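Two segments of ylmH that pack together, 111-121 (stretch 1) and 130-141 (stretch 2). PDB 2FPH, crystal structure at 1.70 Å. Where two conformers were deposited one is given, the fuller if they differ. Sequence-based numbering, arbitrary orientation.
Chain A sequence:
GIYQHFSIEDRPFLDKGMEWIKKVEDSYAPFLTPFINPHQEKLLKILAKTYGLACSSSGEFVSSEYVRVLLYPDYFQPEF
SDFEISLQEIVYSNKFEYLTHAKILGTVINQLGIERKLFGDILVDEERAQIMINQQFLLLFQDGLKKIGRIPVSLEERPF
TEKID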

ATOM      1  N   GLN A 111     -18.362 -10.007   3.310  1.00 58.46           N
ATOM      2  CA  GLN A 111     -17.485 -10.331   2.171  1.00 57.67           C
ATOM      3  C   GLN A 111     -15.986 -10.098   2.471  1.00 56.28           C
ATOM      4  O   GLN A 111     -15.594  -9.842   3.617  1.00 56.42           O
ATOM      5  N   LEU A 112     -15.159 -10.249   1.439  1.00 54.02           N
ATOM      6  CA  LEU A 112     -13.815  -9.652   1.373  1.00 51.97           C
ATOM      7  C   LEU A 112     -12.690 -10.673   1.408  1.00 49.42           C
ATOM      8  O   LEU A 112     -12.056 -10.921   2.430  1.00 49.77           O
ATOM      9  N   GLY A 113     -12.449 -11.276   0.258  1.00 46.65           N
ATOM     10  CA  GLY A 113     -11.235 -12.027   0.042  1.00 43.48           C
ATOM     11  C   GLY A 113     -10.286 -11.040  -0.590  1.00 40.58           C
ATOM     12  O   GLY A 113      -9.979 -11.162  -1.766  1.00 40.19           O
ATOM     13  N   ILE A 114      -9.857 -10.041   0.180  1.00 36.73           N
ATOM     14  CA  ILE A 114      -9.014  -8.987  -0.362  1.00 33.89           C
ATOM     15  C   ILE A 114      -7.545  -9.267  -0.056  1.00 32.11           C
ATOM     16  O   ILE A 114      -7.162  -9.337   1.090  1.00 30.27           O
ATOM     17  N   GLU A 115      -6.763  -9.366  -1.124  1.00 30.21           N
ATOM     18  CA  GLU A 115      -5.302  -9.598  -1.124  1.00 29.74           C
ATOM     19  C   GLU A 115      -4.573  -8.477  -0.356  1.00 27.55           C
ATOM     20  O   GLU A 115      -4.961  -7.291  -0.455  1.00 25.24           O
ATOM     21  N   ARG A 116      -3.525  -8.853   0.388  1.00 25.70           N
ATOM     22  CA  ARG A 116      -2.730  -7.930   1.178  1.00 23.77           C
ATOM     23  C   ARG A 116      -2.190  -6.800   0.305  1.00 22.45           C
ATOM     24  O   ARG A 116      -1.981  -5.704   0.793  1.00 20.73           O
ATOM     25  N   LYS A 117      -1.885  -7.093  -0.948  1.00 20.62           N
ATOM     26  CA  LYS A 117      -1.241  -6.084  -1.822  1.00 20.61           C
ATOM     27  C   LYS A 117      -2.146  -4.887  -2.184  1.00 18.87           C
ATOM     28  O   LYS A 117      -1.637  -3.851  -2.761  1.00 15.65           O
ATOM     29  N   LEU A 118      -3.456  -4.997  -1.895  1.00 18.93           N
ATOM     30  CA  LEU A 118      -4.430  -3.932  -2.281  1.00 18.28           C
ATOM     31  C   LEU A 118      -4.645  -2.905  -1.160  1.00 16.49           C
ATOM     32  O   LEU A 118      -5.381  -1.931  -1.342  1.00 15.91           O
ATOM     33  N   PHE A 119      -4.005  -3.108  -0.033  1.00 15.30           N
ATOM     34  CA  PHE A 119      -4.081  -2.183   1.089  1.00 14.13           C
ATOM     35  C   PHE A 119      -2.783  -2.191   1.854  1.00 15.32           C
ATOM     36  O   PHE A 119      -1.967  -3.119   1.719  1.00 15.78           O
ATOM     37  N   GLY A 120      -2.624  -1.162   2.668  1.00 14.70           N
ATOM     38  CA  GLY A 120      -1.403  -0.988   3.428  1.00 16.13           C
ATOM     39  C   GLY A 120      -1.720  -1.156   4.897  1.00 17.10           C
ATOM     40  O   GLY A 120      -2.304  -2.159   5.301  1.00 18.32           O
ATOM     41  N   ASP A 121      -1.366  -0.142   5.661  1.00 16.89           N
ATOM     42  CA  ASP A 121      -1.455  -0.188   7.093  1.00 19.31           C
ATOM     43  C   ASP A 121      -2.873  -0.136   7.561  1.00 20.44           C
ATOM     44  O   ASP A 121      -3.724   0.597   7.012  1.00 19.49           O
ATOM     45  N   GLN A 130      -8.521   3.062  11.221  1.00 19.48           N
ATOM     46  CA  GLN A 130      -8.380   3.485   9.837  1.00 19.68           C
ATOM     47  C   GLN A 130      -7.686   2.427   9.016  1.00 17.87           C
ATOM     48  O   GLN A 130      -6.979   1.596   9.536  1.00 19.96           O
ATOM     49  N   ILE A 131      -7.877   2.484   7.701  1.00 16.15           N
ATOM     50  CA  ILE A 131      -7.084   1.685   6.762  1.00 16.57           C
ATOM     51  C   ILE A 131      -6.691   2.502   5.530  1.00 17.11           C
ATOM     52  O   ILE A 131      -7.497   3.323   5.075  1.00 16.84           O
ATOM     53  N   MET A 132      -5.435   2.312   5.069  1.00 17.52           N
ATOM     54  CA  MET A 132      -4.880   2.904   3.864  1.00 16.88           C
ATOM     55  C   MET A 132      -5.107   1.900   2.739  1.00 16.12           C
ATOM     56  O   MET A 132      -4.709   0.734   2.864  1.00 14.22           O
ATOM     57  N   ILE A 133      -5.830   2.308   1.707  1.00 15.89           N
ATOM     58  CA  ILE A 133      -6.169   1.416   0.578  1.00 15.28           C
ATOM     59  C   ILE A 133      -5.773   1.929  -0.763  1.00 14.94           C
ATOM     60  O   ILE A 133      -5.552   3.104  -0.931  1.00 17.41           O
ATOM     61  N   ASN A 134      -5.658   1.027  -1.715  1.00 16.33           N
ATOM     62  CA  ASN A 134      -5.470   1.355  -3.140  1.00 16.38           C
ATOM     63  C   ASN A 134      -6.807   1.932  -3.610  1.00 18.33           C
ATOM     64  O   ASN A 134      -7.802   1.279  -3.510  1.00 16.20           O
ATOM     65  N   GLN A 135      -6.833   3.203  -4.049  1.00 19.92           N
ATOM     66  CA  GLN A 135      -8.105   3.915  -4.260  1.00 22.87           C
ATOM     67  C   GLN A 135      -8.845   3.356  -5.453  1.00 23.71           C
ATOM     68  O   GLN A 135     -10.001   3.661  -5.646  1.00 24.84           O
ATOM     69  N   GLN A 136      -8.158   2.615  -6.314  1.00 24.31           N
ATOM     70  CA  GLN A 136      -8.831   1.897  -7.395  1.00 25.89           C
ATOM     71  C   GLN A 136      -9.878   0.905  -6.870  1.00 24.46           C
ATOM     72  O   GLN A 136     -10.860   0.578  -7.576  1.00 26.53           O
ATOM     73  N   PHE A 137      -9.728   0.471  -5.618  1.00 23.27           N
ATOM     74  CA  PHE A 137     -10.578  -0.530  -4.974  1.00 22.68           C
ATOM     75  C   PHE A 137     -11.468   0.135  -3.883  1.00 22.10           C
ATOM     76  O   PHE A 137     -11.967  -0.495  -3.014  1.00 18.39           O
ATOM     77  N   LEU A 138     -11.717   1.441  -3.997  1.00 22.65           N
ATOM     78  CA  LEU A 138     -12.536   2.152  -2.988  1.00 23.62           C
ATOM     79  C   LEU A 138     -13.940   1.515  -2.785  1.00 23.79           C
ATOM     80  O   LEU A 138     -14.399   1.311  -1.648  1.00 22.96           O
ATOM     81  N   LEU A 139     -14.613   1.164  -3.886  1.00 24.38           N
ATOM     82  CA  LEU A 139     -15.926   0.555  -3.778  1.00 25.50           C
ATOM     83  C   LEU A 139     -15.867  -0.824  -3.165  1.00 26.06           C
ATOM     84  O   LEU A 139     -16.657  -1.137  -2.325  1.00 27.13           O
ATOM     85  N   LEU A 140     -14.900  -1.633  -3.550  1.00 25.33           N
ATOM     86  CA  LEU A 140     -14.729  -2.908  -2.933  1.00 27.31           C
ATOM     87  C   LEU A 140     -14.700  -2.737  -1.403  1.00 25.95           C
ATOM     88  O   LEU A 140     -15.390  -3.447  -0.704  1.00 27.61           O
ATOM     89  N   PHE A 141     -13.938  -1.785  -0.873  1.00 24.05           N
ATOM     90  CA  PHE A 141     -13.896  -1.577   0.572  1.00 22.40           C
ATOM     91  C   PHE A 141     -15.098  -0.909   1.152  1.00 22.21           C
ATOM     92  O   PHE A 141     -15.629  -1.363   2.164  1.00 21.95           O
TER

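The polar budget of this contact is settled almost entirely by backbone. Strands 119-121 and 130-134 run antiparallel, and three backbone hydrogen bonds join the two stretches: Asn134 N to Leu118 O (3.0 Å), Gly120 N to Met132 O (2.8 Å, nearly straight) and Met132 N to Asp121 O (3.1 Å). Asp121 O also receives a CA-H...O contact from Ile131 CA at 3.5 Å. The side-chain contacts across the two stretches are largely apolar.

Asn134, chi1 t, is a polar side chain that points toward stretch 1. Asn134 OD1 accepts from Gln136 N at 2.9 Å, within its own stretch, while Asn134 ND2 donates to the oxygen of water 1 (2.7 Å), which in turn donates to Lys117 O (2.8 Å). One water thus satisfies a carbonyl across the gap. The carboxylate of buried Asp121 finds its partners elsewhere in the structure.

Leu118 (m, t) lays CD1 over the face of the Phe137 ring, 4.1 Å from its centroid. Ile114 (m, t) points toward stretch 2 and repeats the motif, with CD1 4.1 Å from the centroid of the Phe141 ring; Ile114 CD1 also lies 3.0 Å from Leu140 CD1, unusually short for two methyl carbons. On the sheet face shared with Ile133, Phe119 (chi1 p) sets CD2 3.7 Å from Ile131 CD1 and CB 3.9 Å from Phe141 CZ.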

ATOM      1  CB  GLN A 111     -17.903  -9.581   0.873  1.00 58.22           C
ATOM      2  CG  GLN A 111     -19.058  -8.580   0.988  1.00 58.66           C
ATOM      3  CD  GLN A 111     -19.349  -7.888  -0.336  1.00 59.68           C
ATOM      4  OE1 GLN A 111     -18.436  -7.381  -1.004  1.00 58.72           O
ATOM      5  NE2 GLN A 111     -20.623  -7.866  -0.724  1.00 60.61           N
ATOM      6  CB  LEU A 112     -13.594  -8.539   2.417  1.00 51.72           C
ATOM      7  CG  LEU A 112     -14.524  -7.313   2.421  1.00 53.34           C
ATOM      8  CD1 LEU A 112     -13.932  -6.199   3.264  1.00 53.12           C
ATOM      9  CD2 LEU A 112     -14.857  -6.824   1.007  1.00 53.76           C
ATOM     10  CB  ILE A 114      -9.387  -7.616   0.210  1.00 34.54           C
ATOM     11  CG1 ILE A 114     -10.844  -7.283  -0.083  1.00 34.17           C
ATOM     12  CG2 ILE A 114      -8.470  -6.529  -0.393  1.00 33.36           C
ATOM     13  CD1 ILE A 114     -11.398  -6.225   0.850  1.00 35.33           C
ATOM     14  CB  GLU A 115      -4.789  -9.699  -2.586  1.00 30.96           C
ATOM     15  CG  GLU A 115      -5.907  -9.817  -3.672  1.00 36.10           C
ATOM     16  CD  GLU A 115      -5.462  -9.913  -5.145  1.00 41.70           C
ATOM     17  OE1 GLU A 115      -4.940 -10.981  -5.568  1.00 45.83           O
ATOM     18  OE2 GLU A 115      -5.679  -8.931  -5.915  1.00 45.03           O
ATOM     19  CB  ARG A 116      -1.520  -8.643   1.859  1.00 24.87           C
ATOM     20  CG  ARG A 116      -0.218  -8.365   1.032  0.50 28.24           C
ATOM     21  CD  ARG A 116       1.029  -9.162   1.447  0.50 32.84           C
ATOM     22  NE  ARG A 116       2.038  -9.231   0.368  0.50 34.64           N
ATOM     23  CZ  ARG A 116       1.878  -9.880  -0.785  0.50 36.68           C
ATOM     24  NH1 ARG A 116       0.752 -10.540  -1.048  0.50 37.72           N
ATOM     25  NH2 ARG A 116       2.849  -9.876  -1.692  0.50 36.26           N
ATOM     26  CB  LYS A 117      -0.703  -6.701  -3.121  1.00 22.67           C
ATOM     27  CG  LYS A 117       0.612  -7.432  -2.978  1.00 28.01           C
ATOM     28  CD  LYS A 117       1.726  -6.944  -3.898  1.00 30.93           C
ATOM     29  CE  LYS A 117       3.104  -6.764  -3.243  1.00 26.89           C
ATOM     30  NZ  LYS A 117       4.204  -7.322  -4.131  1.00 34.80           N
ATOM     31  CB  LEU A 118      -5.835  -4.484  -2.660  1.00 20.38           C
ATOM     32  CG  LEU A 118      -5.881  -5.456  -3.848  1.00 23.56           C
ATOM     33  CD1 LEU A 118      -7.291  -5.971  -4.018  1.00 25.17           C
ATOM     34  CD2 LEU A 118      -5.380  -4.731  -5.099  1.00 28.41           C
ATOM     35  CB  PHE A 119      -5.266  -2.459   2.027  1.00 14.59           C
ATOM     36  CG  PHE A 119      -5.277  -3.795   2.720  1.00 15.26           C
ATOM     37  CD1 PHE A 119      -5.706  -4.937   2.048  1.00 17.64           C
ATOM     38  CD2 PHE A 119      -4.869  -3.926   4.053  1.00 14.79           C
ATOM     39  CE1 PHE A 119      -5.657  -6.162   2.655  1.00 17.34           C
ATOM     40  CE2 PHE A 119      -4.885  -5.151   4.672  1.00 19.09           C
ATOM     41  CZ  PHE A 119      -5.289  -6.273   3.976  1.00 17.54           C
ATOM     42  CB  ASP A 121      -0.745   1.028   7.710  1.00 20.05           C
ATOM     43  CG  ASP A 121       0.765   1.014   7.544  1.00 18.22           C
ATOM     44  OD1 ASP A 121       1.369   0.057   7.048  1.00 21.56           O
ATOM     45  OD2 ASP A 121       1.441   1.944   8.004  1.00 22.91           O
ATOM     46  CB  GLN A 130      -7.591   4.780   9.693  1.00 19.44           C
ATOM     47  CG  GLN A 130      -8.285   5.980  10.378  1.00 22.06           C
ATOM     48  CD  GLN A 130      -7.363   7.174  10.486  1.00 24.23           C
ATOM     49  OE1 GLN A 130      -6.132   7.022  10.375  1.00 24.16           O
ATOM     50  NE2 GLN A 130      -7.941   8.358  10.687  1.00 24.26           N
ATOM     51  CB  ILE A 131      -7.903   0.398   6.418  1.00 16.46           C
ATOM     52  CG1 ILE A 131      -7.074  -0.550   5.565  1.00 17.67           C
ATOM     53  CG2 ILE A 131      -9.290   0.754   5.788  1.00 16.34           C
ATOM     54  CD1 ILE A 131      -7.697  -1.829   5.317  1.00 17.63           C
ATOM     55  CB  MET A 132      -3.369   3.114   4.059  1.00 16.89           C
ATOM     56  CG  MET A 132      -3.062   3.924   5.282  1.00 22.53           C
ATOM     57  SD  MET A 132      -1.333   4.555   5.410  1.00 26.56           S
ATOM     58  CE  MET A 132      -1.639   6.022   6.204  1.00 33.72           C
ATOM     59  CB  ILE A 133      -7.689   1.135   0.551  1.00 15.77           C
ATOM     60  CG1 ILE A 133      -8.470   2.421   0.193  1.00 17.75           C
ATOM     61  CG2 ILE A 133      -8.118   0.508   1.890  1.00 15.66           C
ATOM     62  CD1 ILE A 133      -9.851   2.127  -0.264  1.00 18.67           C
ATOM     63  CB  ASN A 134      -5.141   0.058  -3.850  1.00 17.24           C
ATOM     64  CG  ASN A 134      -5.096   0.177  -5.375  1.00 17.77           C
ATOM     65  OD1 ASN A 134      -5.682   1.065  -5.972  1.00 17.15           O
ATOM     66  ND2 ASN A 134      -4.294  -0.706  -6.001  1.00 16.05           N
ATOM     67  CB  GLN A 135      -7.867   5.387  -4.584  1.00 24.10           C
ATOM     68  CG  GLN A 135      -7.097   6.261  -3.587  1.00 28.38           C
ATOM     69  CD  GLN A 135      -7.166   7.755  -3.969  1.00 35.12           C
ATOM     70  OE1 GLN A 135      -7.331   8.675  -3.090  1.00 33.84           O
ATOM     71  NE2 GLN A 135      -7.057   8.010  -5.290  1.00 36.60           N
ATOM     72  CB  GLN A 136      -7.780   1.190  -8.299  1.00 26.34           C
ATOM     73  CG  GLN A 136      -8.229   0.935  -9.708  1.00 33.49           C
ATOM     74  CD  GLN A 136      -7.080   0.513 -10.612  1.00 36.62           C
ATOM     75  OE1 GLN A 136      -7.051  -0.618 -11.106  1.00 44.06           O
ATOM     76  NE2 GLN A 136      -6.131   1.394 -10.799  1.00 40.45           N
ATOM     77  CB  PHE A 137      -9.662  -1.665  -4.477  1.00 24.07           C
ATOM     78  CG  PHE A 137      -9.035  -2.415  -5.598  1.00 26.87           C
ATOM     79  CD1 PHE A 137      -9.764  -3.379  -6.287  1.00 29.83           C
ATOM     80  CD2 PHE A 137      -7.759  -2.108  -6.050  1.00 26.05           C
ATOM     81  CE1 PHE A 137      -9.177  -4.074  -7.354  1.00 32.99           C
ATOM     82  CE2 PHE A 137      -7.188  -2.789  -7.109  1.00 28.25           C
ATOM     83  CZ  PHE A 137      -7.890  -3.771  -7.762  1.00 27.89           C
ATOM     84  CB  LEU A 138     -12.686   3.622  -3.392  1.00 24.78           C
ATOM     85  CG  LEU A 138     -13.533   4.489  -2.451  1.00 24.94           C
ATOM     86  CD1 LEU A 138     -12.857   4.602  -1.111  1.00 26.76           C
ATOM     87  CD2 LEU A 138     -13.722   5.832  -3.060  1.00 29.87           C
ATOM     88  CB  LEU A 139     -16.615   0.477  -5.133  1.00 26.23           C
ATOM     89  CG  LEU A 139     -17.215   1.767  -5.669  1.00 30.37           C
ATOM     90  CD1 LEU A 139     -18.279   1.423  -6.702  1.00 32.32           C
ATOM     91  CD2 LEU A 139     -17.799   2.596  -4.592  1.00 35.29           C
ATOM     92  CB  LEU A 140     -13.464  -3.555  -3.485  1.00 28.14           C
ATOM     93  CG  LEU A 140     -13.036  -4.949  -3.035  1.00 31.25           C
ATOM     94  CD1 LEU A 140     -12.749  -4.986  -1.575  1.00 32.45           C
ATOM     95  CD2 LEU A 140     -14.062  -6.000  -3.426  1.00 33.82           C
ATOM     96  CB  PHE A 141     -12.630  -0.777   0.964  1.00 22.06           C
ATOM     97  CG  PHE A 141     -11.404  -1.593   0.998  1.00 21.60           C
ATOM     98  CD1 PHE A 141     -10.598  -1.697  -0.115  1.00 23.06           C
ATOM     99  CD2 PHE A 141     -10.985  -2.196   2.183  1.00 21.07           C
ATOM    100  CE1 PHE A 141      -9.416  -2.480  -0.090  1.00 24.98           C
ATOM    101  CE2 PHE A 141      -9.815  -2.942   2.194  1.00 20.95           C
ATOM    102  CZ  PHE A 141      -9.049  -3.067   1.074  1.00 21.84           C
TER
HETATM  103  O   HOH W   1      -2.359  -2.268  -4.952  1.00 19.42           O